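Local coordinates for AlkD2 (Streptococcus mutans, PDB 6M9M), which is of unknown function but binds inosine-5'-monophosphate and belongs to the HEAT-like repeat family of DNA glycosylases, at residues A[154-167]-A[187-201]. Residues are numbered along the deposited sequence; the frame is centred on the assembly and turned at random. Where two conformers were deposited one is given.
Sequences KEDVSEYVRKSVGN and WKLESKEINQVYKLA
Arg162 packs as a knob into the hole formed by Lys192, Glu193, Gln196 and Val197, and grips Gln196 side-on: NE and NH2 both donate to Gln196 OE1, at 2.8 Å and 3.0 Å. An amide suits this place because it can accept and donate at once; Gln196 NE2 donates at 2.9 Å to the anti lone pair of Glu159 OE2. The bend at chi3 (-58°) turns the guanidinium so that NH1 also donates to Asp156 O. With three N-H groups committed, the flat group can hardly rotate, and Glu193 CG covers one of its faces. Water 3 donates to Glu193 OE2 and Val157 O; water 2 links Glu155 O to the same carboxylate oxygen only weakly.

At the start of helix 192-201, Ser191 OG does double duty. It caps the helix by accepting from Ile194 N, and donates at 2.6 Å to the syn side of Glu155 OE1. Water 1 joins Glu155 OE2 to Ser191 N. An acidic residue at this helix end would probably be favoured by the helix dipole, though the nearby Glu193 carboxylate would work against it.

Lys154 contributes its methylenes: CD lies 3.5 Å from the centroid of the Trp187 six-membered ring, a CH-pi contact over the face, while CE rests on Ile194 CD1. The ammonium end adds a longer cation-pi contact to the five-membered ring.

Further along, the backbones come nearest at Gly166, whose CA is 4.5 Å from Val197 CA. Lacking a side chain, this glycine lets Val197 CG1 and Leu200 CB pack against its backbone; Val165 CG1 also meets Val197 CG1.

The axes of 159-167 and 192-201 approach to 7.8 Å, with a signed crossing angle of -34°, near the C-terminal end of this all-helical, HEAT-like chain. Helix 120-129 flanks helix 159-175, with Arg123 bridging to Asp156, while Trp187 NE1 bonds to Glu183 of helix 177-185.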
ATOM      1  N   LYS A 154      -5.535   0.924 -15.700  1.00 10.54           N
ATOM      2  CA  LYS A 154      -6.926   0.564 -16.003  1.00 11.34           C
ATOM      3  C   LYS A 154      -7.061  -0.726 -16.813  1.00 12.10           C
ATOM      4  O   LYS A 154      -8.153  -1.310 -16.838  1.00 12.86           O
ATOM      5  CB  LYS A 154      -7.620   1.712 -16.736  1.00 12.25           C
ATOM      6  CG  LYS A 154      -7.064   2.012 -18.115  1.00 13.43           C
ATOM      7  CD  LYS A 154      -7.537   3.373 -18.601  1.00 14.84           C
ATOM      8  CE  LYS A 154      -7.002   3.677 -19.988  1.00 17.17           C
ATOM      9  NZ  LYS A 154      -5.523   3.901 -19.964  1.00 19.09           N
ATOM     10  N   GLU A 155      -5.992  -1.185 -17.464  1.00 11.46           N
ATOM     11  CA  GLU A 155      -5.981  -2.449 -18.190  1.00 11.55           C
ATOM     12  C   GLU A 155      -5.274  -3.561 -17.408  1.00 11.13           C
ATOM     13  O   GLU A 155      -4.889  -4.579 -17.992  1.00 12.94           O
ATOM     14  CB  GLU A 155      -5.302  -2.298 -19.561  1.00 12.43           C
ATOM     15  CG  GLU A 155      -5.958  -1.317 -20.535  1.00 12.48           C
ATOM     16  CD  GLU A 155      -7.257  -1.811 -21.131  1.00 13.94           C
ATOM     17  OE1 GLU A 155      -7.652  -2.987 -20.895  1.00 14.46           O
ATOM     18  OE2 GLU A 155      -7.893  -1.028 -21.865  1.00 15.69           O
ATOM     19  N   ASP A 156      -5.084  -3.387 -16.100  1.00 10.70           N
ATOM     20  CA  ASP A 156      -4.326  -4.372 -15.343  1.00 11.03           C
ATOM     21  C   ASP A 156      -4.943  -5.764 -15.463  1.00 11.07           C
ATOM     22  O   ASP A 156      -6.166  -5.931 -15.436  1.00 11.28           O
ATOM     23  CB  ASP A 156      -4.245  -3.974 -13.874  1.00 11.62           C
ATOM     24  CG  ASP A 156      -3.070  -4.621 -13.169  1.00 12.15           C
ATOM     25  OD1 ASP A 156      -3.182  -5.786 -12.735  1.00 11.28           O
ATOM     26  OD2 ASP A 156      -2.027  -3.946 -13.071  1.00 13.10           O
ATOM     27  N   VAL A 157      -4.082  -6.775 -15.547  1.00 12.05           N
ATOM     28  CA  VAL A 157      -4.558  -8.149 -15.656  1.00 12.39           C
ATOM     29  C   VAL A 157      -5.252  -8.641 -14.390  1.00 11.68           C
ATOM     30  O   VAL A 157      -6.035  -9.586 -14.450  1.00 14.20           O
ATOM     31  CB  VAL A 157      -3.408  -9.108 -16.045  1.00 14.36           C
ATOM     32  CG1 VAL A 157      -2.772  -8.700 -17.374  1.00 17.20           C
ATOM     33  CG2 VAL A 157      -2.365  -9.195 -14.945  1.00 15.29           C
ATOM     34  N   SER A 158      -4.996  -8.028 -13.240  1.00 10.52           N
ATOM     35  CA  SER A 158      -5.473  -8.519 -11.953  1.00 10.70           C
ATOM     36  C   SER A 158      -6.740  -7.793 -11.521  1.00  9.94           C
ATOM     37  O   SER A 158      -6.758  -6.567 -11.432  1.00  9.78           O
ATOM     38  CB  SER A 158      -4.389  -8.289 -10.898  1.00 10.97           C
ATOM     39  OG  SER A 158      -4.916  -8.358  -9.590  1.00 11.94           O
ATOM     40  N   GLU A 159      -7.787  -8.556 -11.202  1.00 11.59           N
ATOM     41  CA  GLU A 159      -9.018  -7.946 -10.703  1.00 12.02           C
ATOM     42  C   GLU A 159      -8.791  -7.227  -9.375  1.00 11.81           C
ATOM     43  O   GLU A 159      -9.383  -6.174  -9.113  1.00 12.05           O
ATOM     44  CB  GLU A 159     -10.138  -8.978 -10.566  1.00 14.91           C
ATOM     45  CG  GLU A 159     -11.465  -8.325 -10.198  1.00 20.07           C
ATOM     46  CD  GLU A 159     -12.630  -9.280 -10.268  1.00 24.38           C
ATOM     47  OE1 GLU A 159     -12.429 -10.487 -10.033  1.00 26.88           O
ATOM     48  OE2 GLU A 159     -13.749  -8.819 -10.571  1.00 26.42           O
ATOM     49  N   TYR A 160      -7.945  -7.795  -8.518  1.00 11.89           N
ATOM     50  CA  TYR A 160      -7.597  -7.177  -7.245  1.00 11.26           C
ATOM     51  C   TYR A 160      -7.012  -5.796  -7.467  1.00 10.97           C
ATOM     52  O   TYR A 160      -7.391  -4.831  -6.799  1.00 11.36           O
ATOM     53  CB  TYR A 160      -6.599  -8.114  -6.557  1.00 12.35           C
ATOM     54  CG  TYR A 160      -6.099  -7.763  -5.160  1.00 12.31           C
ATOM     55  CD1 TYR A 160      -6.964  -7.719  -4.077  1.00 12.92           C
ATOM     56  CD2 TYR A 160      -4.739  -7.614  -4.910  1.00 12.92           C
ATOM     57  CE1 TYR A 160      -6.489  -7.470  -2.783  1.00 13.44           C
ATOM     58  CE2 TYR A 160      -4.262  -7.380  -3.642  1.00 13.03           C
ATOM     59  CZ  TYR A 160      -5.134  -7.305  -2.580  1.00 13.93           C
ATOM     60  OH  TYR A 160      -4.610  -7.088  -1.311  1.00 15.65           O
ATOM     61  N   VAL A 161      -6.081  -5.683  -8.409  1.00 10.07           N
ATOM     62  CA  VAL A 161      -5.535  -4.381  -8.768  1.00  9.83           C
ATOM     63  C   VAL A 161      -6.633  -3.472  -9.311  1.00  9.13           C
ATOM     64  O   VAL A 161      -6.751  -2.309  -8.913  1.00  9.61           O
ATOM     65  CB  VAL A 161      -4.372  -4.530  -9.763  1.00  9.71           C
ATOM     66  CG1 VAL A 161      -3.894  -3.149 -10.221  1.00 10.95           C
ATOM     67  CG2 VAL A 161      -3.204  -5.290  -9.128  1.00 10.28           C
ATOM     68  N   ARG A 162      -7.433  -3.976 -10.260  1.00  8.82           N
ATOM     69  CA  ARG A 162      -8.411  -3.120 -10.929  1.00  9.40           C
ATOM     70  C   ARG A 162      -9.427  -2.530  -9.959  1.00  9.85           C
ATOM     71  O   ARG A 162      -9.869  -1.394 -10.140  1.00 10.28           O
ATOM     72  CB  ARG A 162      -9.131  -3.865 -12.050  1.00 10.13           C
ATOM     73  CG  ARG A 162      -8.252  -4.241 -13.222  1.00 10.54           C
ATOM     74  CD  ARG A 162      -9.056  -4.681 -14.430  1.00 11.92           C
ATOM     75  NE  ARG A 162      -9.946  -5.810 -14.174  1.00 12.81           N
ATOM     76  CZ  ARG A 162      -9.606  -7.096 -14.241  1.00 13.01           C
ATOM     77  NH1 ARG A 162      -8.369  -7.457 -14.537  1.00 11.75           N
ATOM     78  NH2 ARG A 162     -10.518  -8.037 -14.016  1.00 15.03           N
ATOM     79  N   LYS A 163      -9.829  -3.288  -8.932  1.00  9.78           N
ATOM     80  CA  LYS A 163     -10.765  -2.736  -7.958  1.00 11.05           C
ATOM     81  C   LYS A 163     -10.141  -1.565  -7.216  1.00 10.18           C
ATOM     82  O   LYS A 163     -10.798  -0.545  -6.987  1.00 11.13           O
ATOM     83  CB  LYS A 163     -11.211  -3.825  -6.989  1.00 14.14           C
ATOM     84  CG  LYS A 163     -12.134  -4.841  -7.647  1.00 19.51           C
ATOM     85  CD  LYS A 163     -12.593  -5.907  -6.681  1.00 24.76           C
ATOM     86  CE  LYS A 163     -13.684  -6.764  -7.298  1.00 29.16           C
ATOM     87  NZ  LYS A 163     -14.136  -7.838  -6.378  1.00 33.96           N
ATOM     88  N   SER A 164      -8.863  -1.674  -6.862  1.00  9.70           N
ATOM     89  CA  SER A 164      -8.168  -0.563  -6.211  1.00  9.94           C
ATOM     90  C   SER A 164      -8.016   0.631  -7.151  1.00  9.61           C
ATOM     91  O   SER A 164      -8.207   1.778  -6.741  1.00 10.80           O
ATOM     92  CB  SER A 164      -6.831  -1.079  -5.704  0.56 10.00           C
ATOM     93  OG  SER A 164      -6.115  -0.103  -5.014  0.56  8.90           O
ATOM     94  N   VAL A 165      -7.709   0.374  -8.417  1.00  8.92           N
ATOM     95  CA  VAL A 165      -7.578   1.435  -9.415  1.00  8.74           C
ATOM     96  C   VAL A 165      -8.891   2.185  -9.571  1.00  8.89           C
ATOM     97  O   VAL A 165      -8.933   3.416  -9.510  1.00  9.69           O
ATOM     98  CB  VAL A 165      -7.126   0.822 -10.755  1.00  9.01           C
ATOM     99  CG1 VAL A 165      -7.210   1.828 -11.894  1.00 10.23           C
ATOM    100  CG2 VAL A 165      -5.717   0.278 -10.647  1.00 10.41           C
ATOM    101  N   GLY A 166      -9.979   1.455  -9.797  1.00  9.80           N
ATOM    102  CA  GLY A 166     -11.252   2.114  -9.996  1.00  9.62           C
ATOM    103  C   GLY A 166     -11.711   2.893  -8.780  1.00  9.95           C
ATOM    104  O   GLY A 166     -12.227   4.004  -8.900  1.00 11.05           O
ATOM    105  N   ASN A 167     -11.541   2.317  -7.591  1.00 10.04           N
ATOM    106  CA  ASN A 167     -11.932   3.022  -6.377  1.00 10.49           C
ATOM    107  C   ASN A 167     -11.009   4.188  -6.057  1.00 10.70           C
ATOM    108  O   ASN A 167     -11.471   5.184  -5.487  1.00 11.38           O
ATOM    109  CB  ASN A 167     -12.033   2.031  -5.229  1.00 12.73           C
ATOM    110  CG  ASN A 167     -13.295   1.192  -5.314  1.00 15.85           C
ATOM    111  OD1 ASN A 167     -14.377   1.713  -5.544  1.00 19.29           O
ATOM    112  ND2 ASN A 167     -13.152  -0.109  -5.188  1.00 18.82           N
ATOM    113  N   TRP A 187     -11.071   7.546 -22.538  1.00 23.36           N
ATOM    114  CA  TRP A 187     -10.940   6.098 -22.536  1.00 21.12           C
ATOM    115  C   TRP A 187     -11.789   5.482 -23.644  1.00 22.18           C
ATOM    116  O   TRP A 187     -12.935   5.880 -23.862  1.00 23.49           O
ATOM    117  CB  TRP A 187     -11.411   5.530 -21.203  1.00 18.88           C
ATOM    118  CG  TRP A 187     -10.546   5.866 -20.031  1.00 17.11           C
ATOM    119  CD1 TRP A 187      -9.530   6.777 -19.978  1.00 17.71           C
ATOM    120  CD2 TRP A 187     -10.643   5.296 -18.721  1.00 15.08           C
ATOM    121  NE1 TRP A 187      -8.980   6.793 -18.715  1.00 16.90           N
ATOM    122  CE2 TRP A 187      -9.649   5.893 -17.931  1.00 15.36           C
ATOM    123  CE3 TRP A 187     -11.466   4.317 -18.141  1.00 15.18           C
ATOM    124  CZ2 TRP A 187      -9.476   5.576 -16.590  1.00 14.50           C
ATOM    125  CZ3 TRP A 187     -11.269   3.986 -16.819  1.00 13.60           C
ATOM    126  CH2 TRP A 187     -10.289   4.616 -16.059  1.00 14.01           C
ATOM    127  N   LYS A 188     -11.225   4.487 -24.323  1.00 21.72           N
ATOM    128  CA  LYS A 188     -11.948   3.666 -25.294  1.00 21.30           C
ATOM    129  C   LYS A 188     -12.364   2.385 -24.570  1.00 18.72           C
ATOM    130  O   LYS A 188     -11.514   1.565 -24.218  1.00 17.25           O
ATOM    131  CB  LYS A 188     -11.047   3.361 -26.489  1.00 23.45           C
ATOM    132  CG  LYS A 188     -11.711   2.518 -27.564  1.00 26.38           C
ATOM    133  CD  LYS A 188     -10.795   2.312 -28.762  1.00 29.18           C
ATOM    134  CE  LYS A 188     -11.450   1.396 -29.787  1.00 32.15           C
ATOM    135  NZ  LYS A 188     -10.569   1.118 -30.958  1.00 34.28           N
ATOM    136  N   LEU A 189     -13.670   2.217 -24.351  1.00 18.87           N
ATOM    137  CA  LEU A 189     -14.191   1.206 -23.421  1.00 17.51           C
ATOM    138  C   LEU A 189     -14.402  -0.157 -24.086  1.00 17.02           C
ATOM    139  O   LEU A 189     -15.509  -0.693 -24.176  1.00 19.33           O
ATOM    140  CB  LEU A 189     -15.485   1.690 -22.784  1.00 17.70           C
ATOM    141  CG  LEU A 189     -15.348   2.939 -21.928  1.00 18.09           C
ATOM    142  CD1 LEU A 189     -16.711   3.250 -21.335  1.00 19.10           C
ATOM    143  CD2 LEU A 189     -14.323   2.784 -20.828  1.00 17.35           C
ATOM    144  N   GLU A 190     -13.295  -0.755 -24.480  1.00 15.23           N
ATOM    145  CA  GLU A 190     -13.287  -2.001 -25.231  1.00 15.25           C
ATOM    146  C   GLU A 190     -13.128  -3.231 -24.342  1.00 13.99           C
ATOM    147  O   GLU A 190     -13.943  -4.154 -24.411  1.00 14.99           O
ATOM    148  CB  GLU A 190     -12.154  -1.894 -26.253  1.00 16.71           C
ATOM    149  CG  GLU A 190     -12.109  -2.930 -27.317  1.00 18.80           C
ATOM    150  CD  GLU A 190     -11.136  -2.535 -28.418  1.00 22.10           C
ATOM    151  OE1 GLU A 190      -9.911  -2.566 -28.165  1.00 21.78           O
ATOM    152  OE2 GLU A 190     -11.597  -2.160 -29.517  1.00 25.77           O
ATOM    153  N   SER A 191     -12.089  -3.280 -23.526  1.00 12.13           N
ATOM    154  CA  SER A 191     -11.788  -4.507 -22.806  1.00 11.64           C
ATOM    155  C   SER A 191     -12.724  -4.714 -21.613  1.00 11.45           C
ATOM    156  O   SER A 191     -13.338  -3.781 -21.088  1.00 11.86           O
ATOM    157  CB  SER A 191     -10.348  -4.519 -22.303  1.00 10.93           C
ATOM    158  OG  SER A 191     -10.174  -3.527 -21.321  1.00 11.39           O
ATOM    159  N   LYS A 192     -12.799  -5.969 -21.166  1.00 11.41           N
ATOM    160  CA  LYS A 192     -13.479  -6.270 -19.909  1.00 12.16           C
ATOM    161  C   LYS A 192     -12.862  -5.471 -18.772  1.00 11.78           C
ATOM    162  O   LYS A 192     -13.566  -4.902 -17.929  1.00 11.81           O
ATOM    163  CB  LYS A 192     -13.362  -7.776 -19.636  1.00 13.68           C
ATOM    164  CG  LYS A 192     -13.906  -8.233 -18.295  1.00 16.00           C
ATOM    165  CD  LYS A 192     -13.510  -9.676 -17.975  1.00 19.19           C
ATOM    166  CE  LYS A 192     -12.050  -9.775 -17.580  1.00 22.33           C
ATOM    167  NZ  LYS A 192     -11.700 -11.153 -17.139  1.00 25.01           N
ATOM    168  N   GLU A 193     -11.537  -5.405 -18.758  0.93 10.16           N
ATOM    169  CA  GLU A 193     -10.800  -4.745 -17.690  0.93 10.47           C
ATOM    170  C   GLU A 193     -11.159  -3.272 -17.586  0.93 10.01           C
ATOM    171  O   GLU A 193     -11.481  -2.778 -16.498  0.93 10.21           O
ATOM    172  CB  GLU A 193      -9.313  -4.916 -17.983  0.93 11.20           C
ATOM    173  CG  GLU A 193      -8.797  -6.344 -17.794  0.93 12.52           C
ATOM    174  CD  GLU A 193      -8.893  -7.255 -19.014  0.93 14.64           C
ATOM    175  OE1 GLU A 193      -9.604  -6.942 -20.005  0.93 13.06           O
ATOM    176  OE2 GLU A 193      -8.216  -8.297 -18.975  0.93 19.28           O
ATOM    177  N   ILE A 194     -11.104  -2.542 -18.708  1.00 10.95           N
ATOM    178  CA  ILE A 194     -11.324  -1.100 -18.632  1.00 11.65           C
ATOM    179  C   ILE A 194     -12.769  -0.794 -18.251  1.00 12.14           C
ATOM    180  O   ILE A 194     -13.046   0.208 -17.576  1.00 12.20           O
ATOM    181  CB  ILE A 194     -10.884  -0.397 -19.933  1.00 11.49           C
ATOM    182  CG1 ILE A 194     -10.709   1.102 -19.680  1.00 12.44           C
ATOM    183  CG2 ILE A 194     -11.883  -0.668 -21.065  1.00 12.15           C
ATOM    184  CD1 ILE A 194     -10.119   1.862 -20.844  1.00 14.31           C
ATOM    185  N   ASN A 195     -13.713  -1.633 -18.676  1.00 12.37           N
ATOM    186  CA  ASN A 195     -15.111  -1.401 -18.321  1.00 13.03           C
ATOM    187  C   ASN A 195     -15.345  -1.600 -16.834  1.00 13.72           C
ATOM    188  O   ASN A 195     -16.111  -0.852 -16.218  1.00 14.03           O
ATOM    189  CB  ASN A 195     -16.027  -2.269 -19.172  1.00 13.54           C
ATOM    190  CG  ASN A 195     -16.333  -1.624 -20.493  1.00 15.51           C
ATOM    191  OD1 ASN A 195     -17.044  -0.625 -20.555  1.00 17.61           O
ATOM    192  ND2 ASN A 195     -15.780  -2.171 -21.565  1.00 16.16           N
ATOM    193  N   GLN A 196     -14.662  -2.570 -16.230  1.00 13.02           N
ATOM    194  CA  GLN A 196     -14.779  -2.757 -14.792  1.00 12.94           C
ATOM    195  C   GLN A 196     -14.291  -1.514 -14.047  1.00 12.12           C
ATOM    196  O   GLN A 196     -14.943  -1.026 -13.106  1.00 13.17           O
ATOM    197  CB  GLN A 196     -13.977  -3.989 -14.378  0.94 13.70           C
ATOM    198  CG  GLN A 196     -13.992  -4.198 -12.896  0.70 15.27           C
ATOM    199  CD  GLN A 196     -13.438  -5.527 -12.481  0.71 16.68           C
ATOM    200  OE1 GLN A 196     -12.510  -6.054 -13.104  0.79 18.26           O
ATOM    201  NE2 GLN A 196     -14.016  -6.100 -11.428  0.59 18.29           N
ATOM    202  N   VAL A 197     -13.135  -0.994 -14.449  1.00 11.53           N
ATOM    203  CA  VAL A 197     -12.568   0.176 -13.796  1.00 11.33           C
ATOM    204  C   VAL A 197     -13.445   1.395 -14.041  1.00 11.75           C
ATOM    205  O   VAL A 197     -13.689   2.188 -13.125  1.00 12.42           O
ATOM    206  CB  VAL A 197     -11.131   0.386 -14.307  1.00 10.92           C
ATOM    207  CG1 VAL A 197     -10.558   1.700 -13.788  1.00 11.37           C
ATOM    208  CG2 VAL A 197     -10.227  -0.785 -13.905  1.00 11.02           C
ATOM    209  N   TYR A 198     -13.922   1.564 -15.280  1.00 12.68           N
ATOM    210  CA  TYR A 198     -14.747   2.717 -15.617  1.00 12.59           C
ATOM    211  C   TYR A 198     -15.999   2.783 -14.752  1.00 13.47           C
ATOM    212  O   TYR A 198     -16.371   3.861 -14.273  1.00 13.69           O
ATOM    213  CB  TYR A 198     -15.113   2.672 -17.096  1.00 14.28           C
ATOM    214  CG  TYR A 198     -15.929   3.863 -17.544  1.00 15.02           C
ATOM    215  CD1 TYR A 198     -15.301   5.008 -17.989  1.00 16.20           C
ATOM    216  CD2 TYR A 198     -17.311   3.840 -17.518  1.00 16.49           C
ATOM    217  CE1 TYR A 198     -16.033   6.115 -18.402  1.00 17.47           C
ATOM    218  CE2 TYR A 198     -18.061   4.941 -17.936  1.00 17.80           C
ATOM    219  CZ  TYR A 198     -17.412   6.080 -18.372  1.00 18.67           C
ATOM    220  OH  TYR A 198     -18.132   7.183 -18.799  1.00 22.05           O
ATOM    221  N   LYS A 199     -16.671   1.648 -14.543  1.00 14.13           N
ATOM    222  CA  LYS A 199     -17.885   1.674 -13.735  1.00 15.26           C
ATOM    223  C   LYS A 199     -17.592   2.150 -12.320  1.00 14.69           C
ATOM    224  O   LYS A 199     -18.339   2.965 -11.770  1.00 16.09           O
ATOM    225  CB  LYS A 199     -18.543   0.306 -13.695  1.00 16.77           C
ATOM    226  CG  LYS A 199     -19.247  -0.085 -14.973  1.00 19.21           C
ATOM    227  CD  LYS A 199     -19.897  -1.462 -14.827  1.00 20.79           C
ATOM    228  CE  LYS A 199     -20.717  -1.843 -16.039  1.00 22.80           C
ATOM    229  NZ  LYS A 199     -19.846  -2.067 -17.228  1.00 23.37           N
ATOM    230  N   LEU A 200     -16.501   1.668 -11.716  1.00 13.20           N
ATOM    231  CA  LEU A 200     -16.168   2.102 -10.367  1.00 12.99           C
ATOM    232  C   LEU A 200     -15.842   3.590 -10.337  1.00 13.37           C
ATOM    233  O   LEU A 200     -16.244   4.307  -9.413  1.00 14.07           O
ATOM    234  CB  LEU A 200     -14.967   1.313  -9.850  1.00 13.77           C
ATOM    235  CG  LEU A 200     -15.235  -0.149  -9.515  1.00 13.89           C
ATOM    236  CD1 LEU A 200     -13.942  -0.915  -9.310  1.00 14.30           C
ATOM    237  CD2 LEU A 200     -16.101  -0.289  -8.269  1.00 15.77           C
ATOM    238  N   ALA A 201     -15.104   4.072 -11.338  1.00 12.94           N
ATOM    239  CA  ALA A 201     -14.568   5.430 -11.324  1.00 13.30           C
ATOM    240  C   ALA A 201     -15.589   6.504 -11.666  1.00 14.02           C
ATOM    241  O   ALA A 201     -15.350   7.675 -11.345  1.00 14.91           O
ATOM    242  CB  ALA A 201     -13.399   5.521 -12.304  1.00 13.83           C
TER
HETATM  243  O   HOH W   1      -9.644  -1.629 -23.815  1.00 14.28           O
HETATM  244  O   HOH W   2      -5.375  -7.022 -19.254  1.00 19.40           O
HETATM  245  O   HOH W   3      -7.949  -9.998 -16.912  1.00 32.65           O
HETATM  246  O   HOH W   4     -13.653  -8.545 -14.055  1.00 34.60           O